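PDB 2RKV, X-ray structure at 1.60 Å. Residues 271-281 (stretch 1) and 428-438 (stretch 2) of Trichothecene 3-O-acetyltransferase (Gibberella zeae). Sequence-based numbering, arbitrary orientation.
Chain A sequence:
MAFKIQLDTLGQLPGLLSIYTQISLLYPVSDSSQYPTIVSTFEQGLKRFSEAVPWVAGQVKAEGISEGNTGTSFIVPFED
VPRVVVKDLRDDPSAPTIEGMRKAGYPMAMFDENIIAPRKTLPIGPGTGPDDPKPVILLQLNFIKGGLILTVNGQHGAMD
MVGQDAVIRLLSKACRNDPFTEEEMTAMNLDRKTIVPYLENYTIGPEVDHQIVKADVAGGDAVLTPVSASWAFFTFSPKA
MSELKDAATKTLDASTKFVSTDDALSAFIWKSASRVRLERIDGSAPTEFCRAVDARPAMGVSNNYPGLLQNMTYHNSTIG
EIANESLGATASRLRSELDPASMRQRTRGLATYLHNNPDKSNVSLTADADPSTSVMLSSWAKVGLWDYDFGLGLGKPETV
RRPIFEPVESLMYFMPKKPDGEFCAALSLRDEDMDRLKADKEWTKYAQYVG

Stretch 1 (271-281) KSASRVRLERI
Stretch 2, residues 428-438: SLRDEDMDRLK

A buried carboxylate is best tolerated when basic groups saturate it, and Asp 433 of this acetyltransferase is a compact example. Its side chain (chi1 -73°, chi2 -3°) receives three nearly linear hydrogen bonds from two arginines, all within salt bridges: Arg 280 NE to Asp 433 OD1 at 2.8 Å, Arg 280 NH2 to Asp 433 OD2 at 2.8 Å, and Arg 277 NE to Asp 433 OD2 at 3.0 Å. Arg 280 thus grips both oxygens through the edge of its guanidinium. Arg 277 starts with CA-to-CB pointing away, yet its extended chain (m, t, t) brings its end back.

Two waters complete the shell. One donates to Asp 433 OD1 (2.7 Å) and Val 276 O (2.8 Å) and accepts from Arg 436 NH1 (2.9 Å); the other donates to Asp 433 OD2 (2.7 Å) and accepts from Arg 277 NH2 (3.1 Å) and Arg 430 N (3.0 Å).

Like charges also meet. The guanidinium of Arg 280 (p, t, t, chi4 89°) lies flat on that of Arg 430 (p, t, p), centres 4.1 Å apart and planes at 7°, a stack compatible with edges left free for hydrogen bonding. Arg 436 (m, t, t) bonds Glu 432 within its own helix, NH1 to OE2 at 3.2 Å, while Glu 279 CB sits over its guanidinium face, 3.5 Å from Arg 436 NE.

The scaffold is helical. Residues 271-277 are helix, leading into a turn with Arg 280 at phi/psi -128/-16; strand 428-430 ends at N-cap Arg 430 (-64/150), before helix 431-438. The helix axes approach to 9.3 Å, their directions 109° apart. Val 276 and Arg 436 set the register, CA to CA 6.1 Å. Here Val 276 (m) packs CG1 against Leu 437 CD1 (t, p) at 4.0 Å, and Ser 272 CB reaches Leu 437 CD1 at 3.9 Å.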

# COMPACT_ATOMS: atom_id res chain seq x y z
N LYS A 271 -12.20 5.80 15.23
CA LYS A 271 -12.93 5.94 16.49
C LYS A 271 -12.23 5.22 17.64
O LYS A 271 -12.05 5.79 18.73
CB LYS A 271 -14.36 5.42 16.32
CG LYS A 271 -15.25 5.56 17.56
CD LYS A 271 -16.68 5.10 17.27
CE LYS A 271 -17.31 5.81 16.06
NZ LYS A 271 -17.28 7.31 16.10
N SER A 272 -11.79 3.98 17.39
CA SER A 272 -11.11 3.16 18.41
C SER A 272 -9.75 3.74 18.81
O SER A 272 -9.42 3.79 20.00
CB SER A 272 -10.97 1.71 17.97
OG SER A 272 -12.24 1.11 17.73
N ALA A 273 -8.95 4.15 17.82
CA ALA A 273 -7.69 4.85 18.11
C ALA A 273 -7.94 6.11 18.93
O ALA A 273 -7.24 6.36 19.90
CB ALA A 273 -6.91 5.18 16.83
N SER A 274 -8.95 6.89 18.54
CA SER A 274 -9.25 8.14 19.22
C SER A 274 -9.68 7.88 20.65
O SER A 274 -9.20 8.54 21.57
CB SER A 274 -10.29 8.96 18.45
OG SER A 274 -9.79 9.32 17.17
N ARG A 275 -10.55 6.88 20.83
CA ARG A 275 -10.99 6.45 22.16
C ARG A 275 -9.82 6.11 23.09
O ARG A 275 -9.73 6.66 24.19
CB ARG A 275 -11.96 5.28 22.06
CG ARG A 275 -12.43 4.73 23.42
CD ARG A 275 -13.56 3.70 23.28
NE ARG A 275 -13.13 2.49 22.58
CZ ARG A 275 -13.41 2.23 21.30
NH1 ARG A 275 -12.97 1.10 20.74
NH2 ARG A 275 -14.12 3.09 20.57
N VAL A 276 -8.92 5.22 22.66
CA VAL A 276 -7.79 4.84 23.54
C VAL A 276 -6.83 6.02 23.77
O VAL A 276 -6.21 6.12 24.83
CB VAL A 276 -7.01 3.56 23.08
CG1 VAL A 276 -7.97 2.38 22.91
CG2 VAL A 276 -6.22 3.82 21.81
N ARG A 277 -6.71 6.90 22.78
CA ARG A 277 -5.84 8.06 22.88
C ARG A 277 -6.33 9.07 23.93
O ARG A 277 -5.53 9.86 24.44
CB ARG A 277 -5.61 8.72 21.52
CG ARG A 277 -4.62 7.92 20.68
CD ARG A 277 -4.62 8.31 19.22
NE ARG A 277 -3.53 7.60 18.54
CZ ARG A 277 -3.26 7.68 17.24
NH1 ARG A 277 -4.02 8.42 16.43
NH2 ARG A 277 -2.24 7.00 16.75
N LEU A 278 -7.63 9.04 24.23
CA LEU A 278 -8.20 9.88 25.28
C LEU A 278 -7.55 9.62 26.64
O LEU A 278 -7.58 10.49 27.52
CB LEU A 278 -9.71 9.64 25.41
CG LEU A 278 -10.62 10.29 24.36
CD1 LEU A 278 -12.01 9.68 24.45
CD2 LEU A 278 -10.67 11.80 24.53
N GLU A 279 -6.96 8.44 26.79
CA GLU A 279 -6.25 8.08 28.02
C GLU A 279 -4.91 8.78 28.18
O GLU A 279 -4.33 8.77 29.27
CB GLU A 279 -6.09 6.56 28.12
CG GLU A 279 -7.41 5.78 28.14
CD GLU A 279 -8.36 6.26 29.23
OE1 GLU A 279 -7.94 6.37 30.40
OE2 GLU A 279 -9.55 6.52 28.91
N ARG A 280 -4.41 9.41 27.12
CA ARG A 280 -3.13 10.13 27.19
C ARG A 280 -3.15 11.58 26.71
O ARG A 280 -2.22 12.33 26.99
CB ARG A 280 -2.00 9.34 26.51
CG ARG A 280 -2.21 9.09 25.03
CD ARG A 280 -0.95 8.49 24.42
NE ARG A 280 -1.13 8.23 22.99
CZ ARG A 280 -0.88 9.11 22.02
NH1 ARG A 280 -0.42 10.32 22.31
NH2 ARG A 280 -1.08 8.78 20.75
N ILE A 281 -4.19 11.96 25.98
CA ILE A 281 -4.35 13.36 25.53
C ILE A 281 -5.79 13.86 25.68
O ILE A 281 -6.72 13.06 25.84
CB ILE A 281 -3.84 13.59 24.07
CG1 ILE A 281 -4.40 12.51 23.13
CG2 ILE A 281 -2.30 13.66 24.02
CD1 ILE A 281 -3.70 12.41 21.79
N SER A 428 0.19 0.27 13.04
CA SER A 428 1.41 0.67 13.75
C SER A 428 1.04 1.77 14.74
O SER A 428 0.51 2.82 14.35
CB SER A 428 2.51 1.13 12.79
OG SER A 428 3.73 1.34 13.50
N LEU A 429 1.30 1.51 16.01
CA LEU A 429 0.91 2.43 17.07
C LEU A 429 1.97 2.45 18.16
O LEU A 429 2.70 1.47 18.34
CB LEU A 429 -0.42 1.98 17.68
CG LEU A 429 -1.72 2.05 16.85
CD1 LEU A 429 -2.84 1.33 17.60
CD2 LEU A 429 -2.12 3.49 16.51
N ARG A 430 2.05 3.56 18.88
CA ARG A 430 2.92 3.60 20.05
C ARG A 430 2.43 2.60 21.10
O ARG A 430 1.22 2.30 21.18
CB ARG A 430 3.09 5.02 20.60
CG ARG A 430 1.90 5.60 21.37
CD ARG A 430 2.26 6.97 21.97
NE ARG A 430 2.53 7.94 20.92
CZ ARG A 430 3.10 9.13 21.09
NH1 ARG A 430 3.48 9.53 22.30
NH2 ARG A 430 3.29 9.92 20.04
N ASP A 431 3.36 2.06 21.88
CA ASP A 431 3.06 0.96 22.79
C ASP A 431 1.84 1.19 23.67
O ASP A 431 1.01 0.30 23.84
CB ASP A 431 4.28 0.64 23.66
CG ASP A 431 5.40 -0.05 22.90
OD1 ASP A 431 5.20 -0.44 21.72
OD2 ASP A 431 6.50 -0.19 23.48
N GLU A 432 1.72 2.39 24.24
CA GLU A 432 0.62 2.62 25.17
C GLU A 432 -0.75 2.60 24.50
O GLU A 432 -1.71 2.12 25.09
CB GLU A 432 0.84 3.87 26.03
CG GLU A 432 0.90 5.20 25.31
CD GLU A 432 1.28 6.33 26.24
OE1 GLU A 432 2.39 6.87 26.08
OE2 GLU A 432 0.49 6.66 27.15
N ASP A 433 -0.80 3.07 23.25
CA ASP A 433 -2.00 2.96 22.40
C ASP A 433 -2.28 1.51 22.01
O ASP A 433 -3.42 1.04 22.12
CB ASP A 433 -1.83 3.80 21.13
CG ASP A 433 -1.95 5.29 21.39
OD1 ASP A 433 -2.23 5.70 22.54
OD2 ASP A 433 -1.75 6.06 20.43
N MET A 434 -1.26 0.81 21.53
CA MET A 434 -1.43 -0.59 21.15
C MET A 434 -1.91 -1.46 22.31
O MET A 434 -2.83 -2.27 22.14
CB MET A 434 -0.13 -1.16 20.55
CG MET A 434 -0.29 -2.56 19.97
SD MET A 434 -1.17 -2.55 18.38
CE MET A 434 0.14 -2.02 17.29
N ASP A 435 -1.31 -1.28 23.49
CA ASP A 435 -1.67 -2.07 24.67
C ASP A 435 -3.11 -1.82 25.09
O ASP A 435 -3.85 -2.76 25.38
CB ASP A 435 -0.72 -1.80 25.84
CG ASP A 435 0.70 -2.30 25.58
OD1 ASP A 435 0.88 -3.25 24.79
OD2 ASP A 435 1.63 -1.73 26.18
N ARG A 436 -3.51 -0.54 25.11
CA ARG A 436 -4.87 -0.16 25.48
C ARG A 436 -5.88 -0.66 24.45
O ARG A 436 -6.98 -1.11 24.80
CB ARG A 436 -5.00 1.35 25.65
CG ARG A 436 -4.31 1.87 26.91
CD ARG A 436 -4.48 3.36 27.07
NE ARG A 436 -3.99 3.80 28.38
CZ ARG A 436 -3.01 4.68 28.58
NH1 ARG A 436 -2.41 5.28 27.56
NH2 ARG A 436 -2.65 4.99 29.82
N LEU A 437 -5.51 -0.58 23.17
CA LEU A 437 -6.38 -1.05 22.10
C LEU A 437 -6.67 -2.53 22.25
O LEU A 437 -7.82 -2.95 22.17
CB LEU A 437 -5.77 -0.75 20.72
CG LEU A 437 -6.71 -0.88 19.52
CD1 LEU A 437 -7.82 0.15 19.56
CD2 LEU A 437 -5.90 -0.75 18.23
N LYS A 438 -5.62 -3.31 22.50
CA LYS A 438 -5.73 -4.76 22.61
C LYS A 438 -6.61 -5.19 23.78
O LYS A 438 -7.17 -6.29 23.77
CB LYS A 438 -4.34 -5.39 22.71
CG LYS A 438 -3.55 -5.36 21.41
CD LYS A 438 -2.07 -5.66 21.61
CE LYS A 438 -1.85 -7.06 22.17
NZ LYS A 438 -0.40 -7.33 22.39
O HOH W 1 -3.44 5.87 24.95
O HOH W 2 -0.06 5.56 18.36